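Local coordinates for uncharacterized protein (Thermotoga maritima, PDB 1VMJ) that is of unknown function but belongs to the YjbQ/UPF0047 family, binds a metal ion, and has been named a putative thiamin phosphate synthase, at residues Ser89-Asn94 against Asp99-His104; Arg28-Ile33 against Val77-Leu82. All blocks are in the same frame, centred on the assembly; numbering follows the deposited sequence. Where two conformers were deposited one is given.

How the interactions relate
Interaction 2 comes first along the chain and closes before interaction 1 opens. It sets strand 29-32, an outer strand of the three-stranded antiparallel sheet within this chain, against the last turns of helix 69-82. Interaction 1 follows in the loop after that helix, where residues 89-94 meet the start of helix 101-110 at the sodium site. The two centres lie about 17 Å apart. Their closest approach is Asp102 OD2 to Arg28 NH1, 4.1 Å, a packing contact. Lys106 of helix 101-110 pairs with Asp102 of interaction 1 and with Glu80 of interaction 2. Lys106 thus joins the charged groups beside the metal site to those of the strand-helix contact.

Interaction 1 of 2, residues Ser89-Asn94 against Asp99-His104; sequences SQYKHN and DNADAH. With NA (sodium ion), chain B; SO4 (sulfate ion), chain D.
The sodium site joins the loop of Ser89-Asn94 to the start of helix 101-110. His93 NE2 binds the sodium at 2.2 Å, His104 NE2 at 2.1 Å and Asn100 OD1 at 2.5 Å. Three waters bring the ligands to six. CG of His93 stands anti to the backbone N (chi1 -178°), which carries the ring out to the metal. Asn100 OD1 lies at the edge of this ring, with amide and ring planes only 5° apart. The two imidazole planes are 78° apart. Beside the site, Ala101 N donates to Asn94 OD1 at 3.0 Å, in the carbonyl plane and on a lone pair. Ala101 CB packs against Tyr91 CB at 3.3 Å and also lies near Asn94 OD1, so the methyl touches two side chains of the loop. Water 1 ties Asn94 ND2 to Asp102 N. The second subunit orients both imidazoles: its Glu68 accepts from His93 ND1 and its Asn65 bonds His104 ND1. Asp137 of the same chain holds Asn100 ND2. The contact therefore lies at a subunit interface, in the connection between helix 69-82 and helix 101-110.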
loop_
_atom_site.group_PDB
_atom_site.type_symbol
_atom_site.label_atom_id
_atom_site.label_comp_id
_atom_site.label_asym_id
_atom_site.label_seq_id
_atom_site.Cartn_x
_atom_site.Cartn_y
_atom_site.Cartn_z
ATOM N N SER A 89 16.540 -22.740 -2.767
ATOM C CA SER A 89 16.403 -23.608 -1.601
ATOM C C SER A 89 16.162 -22.877 -0.286
ATOM O O SER A 89 15.719 -23.498 0.668
ATOM C CB SER A 89 17.650 -24.486 -1.463
ATOM O OG SER A 89 18.799 -23.692 -1.214
ATOM N N GLN A 90 16.436 -21.575 -0.214
ATOM C CA GLN A 90 16.221 -20.846 1.026
ATOM C C GLN A 90 14.772 -20.619 1.327
ATOM O O GLN A 90 14.448 -20.231 2.431
ATOM C CB GLN A 90 16.911 -19.508 0.991
ATOM C CG GLN A 90 16.237 -18.465 0.179
ATOM C CD GLN A 90 17.090 -17.232 -0.032
ATOM O OE1 GLN A 90 17.369 -16.514 0.918
ATOM N NE2 GLN A 90 17.462 -16.954 -1.286
ATOM N N TYR A 91 13.914 -20.832 0.338
ATOM C CA TYR A 91 12.481 -20.596 0.507
ATOM C C TYR A 91 11.680 -21.890 0.442
ATOM O O TYR A 91 11.733 -22.622 -0.561
ATOM C CB TYR A 91 11.957 -19.649 -0.565
ATOM C CG TYR A 91 12.632 -18.310 -0.629
ATOM C CD1 TYR A 91 12.533 -17.402 0.434
ATOM C CD2 TYR A 91 13.392 -17.942 -1.741
ATOM C CE1 TYR A 91 13.137 -16.177 0.389
ATOM C CE2 TYR A 91 14.027 -16.689 -1.799
ATOM C CZ TYR A 91 13.894 -15.810 -0.727
ATOM O OH TYR A 91 14.488 -14.565 -0.754
ATOM N N LYS A 92 10.887 -22.124 1.487
ATOM C CA LYS A 92 10.024 -23.305 1.547
ATOM C C LYS A 92 8.954 -23.319 0.475
ATOM O O LYS A 92 8.525 -24.382 0.072
ATOM C CB LYS A 92 9.355 -23.452 2.914
ATOM C CG LYS A 92 10.319 -23.606 4.074
ATOM C CD LYS A 92 11.254 -24.779 3.892
ATOM N N HIS A 93 8.522 -22.144 0.011
ATOM C CA HIS A 93 7.573 -22.079 -1.088
ATOM C C HIS A 93 8.112 -22.775 -2.333
ATOM O O HIS A 93 7.328 -23.268 -3.150
ATOM C CB HIS A 93 7.227 -20.640 -1.396
ATOM C CG HIS A 93 6.226 -20.480 -2.487
ATOM N ND1 HIS A 93 4.922 -20.909 -2.358
ATOM C CD2 HIS A 93 6.333 -19.951 -3.731
ATOM C CE1 HIS A 93 4.259 -20.624 -3.465
ATOM N NE2 HIS A 93 5.088 -20.033 -4.313
ATOM N N ASN A 94 9.438 -22.818 -2.485
ATOM C CA ASN A 94 10.054 -23.393 -3.686
ATOM C C ASN A 94 10.330 -24.890 -3.562
ATOM O O ASN A 94 10.950 -25.476 -4.439
ATOM C CB ASN A 94 11.392 -22.698 -3.964
ATOM C CG ASN A 94 11.255 -21.228 -4.351
ATOM O OD1 ASN A 94 10.195 -20.775 -4.804
ATOM N ND2 ASN A 94 12.359 -20.486 -4.241
ATOM N N ASP A 99 10.018 -21.726 -8.344
ATOM C CA ASP A 99 11.219 -20.963 -8.038
ATOM C C ASP A 99 10.917 -19.501 -7.817
ATOM O O ASP A 99 11.827 -18.676 -7.777
ATOM C CB ASP A 99 12.286 -21.153 -9.128
ATOM C CG ASP A 99 11.929 -20.498 -10.456
ATOM O OD1 ASP A 99 11.080 -19.592 -10.514
ATOM O OD2 ASP A 99 12.573 -20.870 -11.473
ATOM N N ASN A 100 9.644 -19.180 -7.613
ATOM C CA ASN A 100 9.243 -17.778 -7.559
ATOM C C ASN A 100 8.968 -17.214 -6.171
ATOM O O ASN A 100 8.443 -16.117 -6.072
ATOM C CB ASN A 100 8.044 -17.537 -8.487
ATOM C CG ASN A 100 6.758 -18.207 -8.001
ATOM O OD1 ASN A 100 6.693 -18.772 -6.908
ATOM N ND2 ASN A 100 5.705 -18.084 -8.800
ATOM N N ALA A 101 9.409 -17.880 -5.101
ATOM C CA ALA A 101 9.190 -17.340 -3.752
ATOM C C ALA A 101 9.617 -15.874 -3.626
ATOM O O ALA A 101 8.872 -15.041 -3.096
ATOM C CB ALA A 101 9.876 -18.211 -2.717
ATOM N N ASP A 102 10.780 -15.540 -4.175
ATOM C CA ASP A 102 11.305 -14.182 -4.085
ATOM C C ASP A 102 10.374 -13.151 -4.695
ATOM O O ASP A 102 10.327 -12.007 -4.233
ATOM C CB ASP A 102 12.661 -14.046 -4.756
ATOM C CG ASP A 102 12.570 -14.051 -6.284
ATOM O OD1 ASP A 102 12.224 -15.099 -6.890
ATOM O OD2 ASP A 102 12.783 -12.962 -6.871
ATOM N N ALA A 103 9.642 -13.547 -5.739
ATOM C CA ALA A 103 8.763 -12.618 -6.439
ATOM C C ALA A 103 7.588 -12.201 -5.550
ATOM O O ALA A 103 7.112 -11.067 -5.635
ATOM C CB ALA A 103 8.264 -13.211 -7.747
ATOM N N HIS A 104 7.131 -13.108 -4.694
ATOM C CA HIS A 104 6.045 -12.795 -3.759
ATOM C C HIS A 104 6.527 -11.765 -2.747
ATOM O O HIS A 104 5.777 -10.876 -2.339
ATOM C CB HIS A 104 5.613 -14.032 -3.001
ATOM C CG HIS A 104 5.047 -15.111 -3.861
ATOM N ND1 HIS A 104 3.693 -15.274 -4.062
ATOM C CD2 HIS A 104 5.652 -16.114 -4.537
ATOM C CE1 HIS A 104 3.492 -16.317 -4.844
ATOM N NE2 HIS A 104 4.658 -16.845 -5.145
HETATM NA NA NA B . 4.373 -18.746 -6.018
HETATM S S SO4 D . 19.402 -23.448 -5.668
HETATM O O1 SO4 D . 19.226 -22.107 -6.240
HETATM O O2 SO4 D . 19.153 -24.327 -6.816
HETATM O O3 SO4 D . 18.498 -23.785 -4.566
HETATM O O4 SO4 D . 20.778 -23.667 -5.181
HETATM O O HOH W 1 12.973 -17.634 -5.218
HETATM O O HOH W 2 4.288 -20.510 -7.074
HETATM O O HOH W 3 3.267 -17.995 -7.754
HETATM O O HOH W 4 2.213 -19.029 -5.479
#

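Interaction 2 of 2, residues Arg28-Ile33 against Val77-Leu82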
loop_
_atom_site.group_PDB
_atom_site.type_symbol
_atom_site.label_atom_id
_atom_site.label_comp_id
_atom_site.label_asym_id
_atom_site.label_seq_id
_atom_site.Cartn_x
_atom_site.Cartn_y
_atom_site.Cartn_z
ATOM N N ARG A 28 12.048 -10.374 -14.690
ATOM C CA ARG A 28 11.735 -9.121 -14.024
ATOM C C ARG A 28 11.798 -7.964 -15.022
ATOM O O ARG A 28 12.702 -7.912 -15.865
ATOM C CB ARG A 28 12.690 -8.849 -12.863
ATOM C CG ARG A 28 12.685 -9.930 -11.788
ATOM C CD ARG A 28 13.260 -9.467 -10.461
ATOM N NE ARG A 28 14.715 -9.426 -10.493
ATOM C CZ ARG A 28 15.502 -10.493 -10.329
ATOM N NH1 ARG A 28 14.984 -11.691 -10.124
ATOM N NH2 ARG A 28 16.820 -10.363 -10.387
ATOM N N GLU A 29 10.869 -7.027 -14.877
ATOM C CA GLU A 29 10.756 -5.867 -15.755
ATOM C C GLU A 29 9.854 -4.821 -15.134
ATOM O O GLU A 29 8.906 -5.181 -14.464
ATOM C CB GLU A 29 10.194 -6.274 -17.128
ATOM C CG GLU A 29 10.227 -5.114 -18.132
ATOM C CD GLU A 29 9.776 -5.475 -19.545
ATOM O OE1 GLU A 29 9.523 -6.668 -19.825
ATOM O OE2 GLU A 29 9.697 -4.525 -20.378
ATOM N N PHE A 30 10.174 -3.538 -15.333
ATOM C CA PHE A 30 9.259 -2.451 -15.005
ATOM C C PHE A 30 8.704 -1.899 -16.308
ATOM O O PHE A 30 9.473 -1.614 -17.241
ATOM C CB PHE A 30 9.967 -1.349 -14.229
ATOM C CG PHE A 30 10.580 -1.819 -12.941
ATOM C CD1 PHE A 30 9.791 -2.223 -11.883
ATOM C CD2 PHE A 30 11.964 -1.844 -12.779
ATOM C CE1 PHE A 30 10.363 -2.650 -10.694
ATOM C CE2 PHE A 30 12.538 -2.279 -11.591
ATOM C CZ PHE A 30 11.744 -2.674 -10.554
ATOM N N ILE A 31 7.396 -1.748 -16.372
ATOM C CA ILE A 31 6.735 -1.227 -17.561
ATOM C C ILE A 31 5.900 -0.010 -17.198
ATOM O O ILE A 31 5.055 -0.094 -16.331
ATOM C CB ILE A 31 5.849 -2.300 -18.209
ATOM C CG1 ILE A 31 6.711 -3.489 -18.639
ATOM C CG2 ILE A 31 5.083 -1.718 -19.416
ATOM C CD1 ILE A 31 5.943 -4.624 -19.211
ATOM N N ASN A 32 6.163 1.128 -17.847
ATOM C CA ASN A 32 5.374 2.339 -17.611
ATOM C C ASN A 32 3.994 2.154 -18.253
ATOM O O ASN A 32 3.859 2.027 -19.463
ATOM C CB ASN A 32 6.092 3.581 -18.159
ATOM C CG ASN A 32 5.441 4.855 -17.756
ATOM O OD1 ASN A 32 4.234 4.895 -17.506
ATOM N ND2 ASN A 32 6.234 5.930 -17.699
ATOM N N ILE A 33 2.955 2.125 -17.419
ATOM C CA ILE A 33 1.572 1.928 -17.884
ATOM C C ILE A 33 0.715 3.205 -17.793
ATOM O O ILE A 33 -0.493 3.188 -18.042
ATOM C CB ILE A 33 0.855 0.761 -17.141
ATOM C CG1 ILE A 33 0.698 1.006 -15.644
ATOM C CG2 ILE A 33 1.610 -0.515 -17.465
ATOM C CD1 ILE A 33 -0.126 -0.112 -14.967
ATOM N N VAL A 77 18.512 -3.663 -7.886
ATOM C CA VAL A 77 19.586 -3.991 -6.940
ATOM C C VAL A 77 19.041 -4.083 -5.500
ATOM O O VAL A 77 19.363 -4.991 -4.751
ATOM C CB VAL A 77 20.725 -2.942 -7.015
ATOM C CG1 VAL A 77 21.707 -3.129 -5.874
ATOM C CG2 VAL A 77 21.413 -3.022 -8.378
ATOM N N TRP A 78 18.197 -3.128 -5.133
ATOM C CA TRP A 78 17.641 -3.060 -3.773
ATOM C C TRP A 78 16.710 -4.208 -3.454
ATOM O O TRP A 78 16.795 -4.801 -2.394
ATOM C CB TRP A 78 16.906 -1.747 -3.661
ATOM C CG TRP A 78 16.314 -1.418 -2.371
ATOM C CD1 TRP A 78 16.974 -1.231 -1.198
ATOM C CD2 TRP A 78 14.943 -1.121 -2.112
ATOM N NE1 TRP A 78 16.088 -0.843 -0.210
ATOM C CE2 TRP A 78 14.841 -0.767 -0.756
ATOM C CE3 TRP A 78 13.779 -1.115 -2.900
ATOM C CZ2 TRP A 78 13.629 -0.417 -0.170
ATOM C CZ3 TRP A 78 12.563 -0.760 -2.302
ATOM C CH2 TRP A 78 12.503 -0.424 -0.958
ATOM N N LEU A 79 15.857 -4.557 -4.397
ATOM C CA LEU A 79 14.939 -5.645 -4.197
ATOM C C LEU A 79 15.663 -6.965 -4.131
ATOM O O LEU A 79 15.227 -7.875 -3.423
ATOM C CB LEU A 79 13.890 -5.685 -5.313
ATOM C CG LEU A 79 12.878 -4.539 -5.315
ATOM C CD1 LEU A 79 12.104 -4.438 -6.637
ATOM C CD2 LEU A 79 11.915 -4.715 -4.129
ATOM N N GLU A 80 16.754 -7.101 -4.880
ATOM C CA GLU A 80 17.569 -8.303 -4.786
ATOM C C GLU A 80 18.271 -8.411 -3.434
ATOM O O GLU A 80 18.524 -9.516 -2.932
ATOM C CB GLU A 80 18.581 -8.399 -5.925
ATOM C CG GLU A 80 18.060 -9.139 -7.141
ATOM C CD GLU A 80 17.997 -10.630 -6.913
ATOM O OE1 GLU A 80 19.022 -11.324 -7.106
ATOM O OE2 GLU A 80 16.916 -11.130 -6.528
ATOM N N LYS A 81 18.624 -7.281 -2.844
ATOM C CA LYS A 81 19.186 -7.249 -1.507
ATOM C C LYS A 81 18.150 -7.619 -0.463
ATOM O O LYS A 81 18.425 -8.399 0.430
ATOM C CB LYS A 81 19.796 -5.884 -1.223
ATOM C CG LYS A 81 20.397 -5.776 0.168
ATOM C CD LYS A 81 21.287 -4.544 0.329
ATOM N N LEU A 82 16.956 -7.067 -0.562
ATOM C CA LEU A 82 15.937 -7.318 0.447
ATOM C C LEU A 82 15.279 -8.673 0.332
ATOM O O LEU A 82 14.858 -9.239 1.351
ATOM C CB LEU A 82 14.854 -6.259 0.358
ATOM C CG LEU A 82 15.224 -4.815 0.640
ATOM C CD1 LEU A 82 13.991 -3.963 0.562
ATOM C CD2 LEU A 82 15.891 -4.705 1.975
HETATM O O HOH W 5 18.578 -12.676 -9.637
#
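Arg28 and Glu80 meet as stacked flat groups just before strand 29-32, where the chain faces helix 69-82. Glu80 can be followed outward from the helix. Its CB bond does not aim at the strand, but the chain bends at chi2 (-74°) and brings the end closer. CG comes to 3.7 Å from Arg28 NH2. CD lies at the same distance from that nitrogen. The carboxylate then spreads over one face of the guanidinium, with the two planes 15° apart. OE2 sits over this face, 3.9 Å from Arg28 NH2. This is a long salt bridge of charge alone, since no N-H points at the oxygen. OE1 takes a hydrogen bond from water 5 at 2.9 Å. The same water accepts from Arg28 NH2 at 3.0 Å, at the edge of the guanidinium and in its plane. OE2 also forms a salt bridge with Lys106 and accepts a hydrogen bond from the backbone N of Glu85. Arg28 in turn pairs with Glu76 and Glu85. Farther along the strand, in one of two Phe30 conformers, Leu79 CD1 lies at the ring edge, 4.3 Å from Phe30 CZ. Replacing Glu80 by an alanine would take away the carboxylate over the guanidinium and would probably leave water 5 without its OE1 acceptor and Lys106 with one carboxylate partner fewer. The direct pairing is therefore electrostatic and stacked, while the directional link between these two side chains runs through water 5. With Glu76, Glu80 and Glu85 all paired to it, Arg28 probably has its charge well balanced.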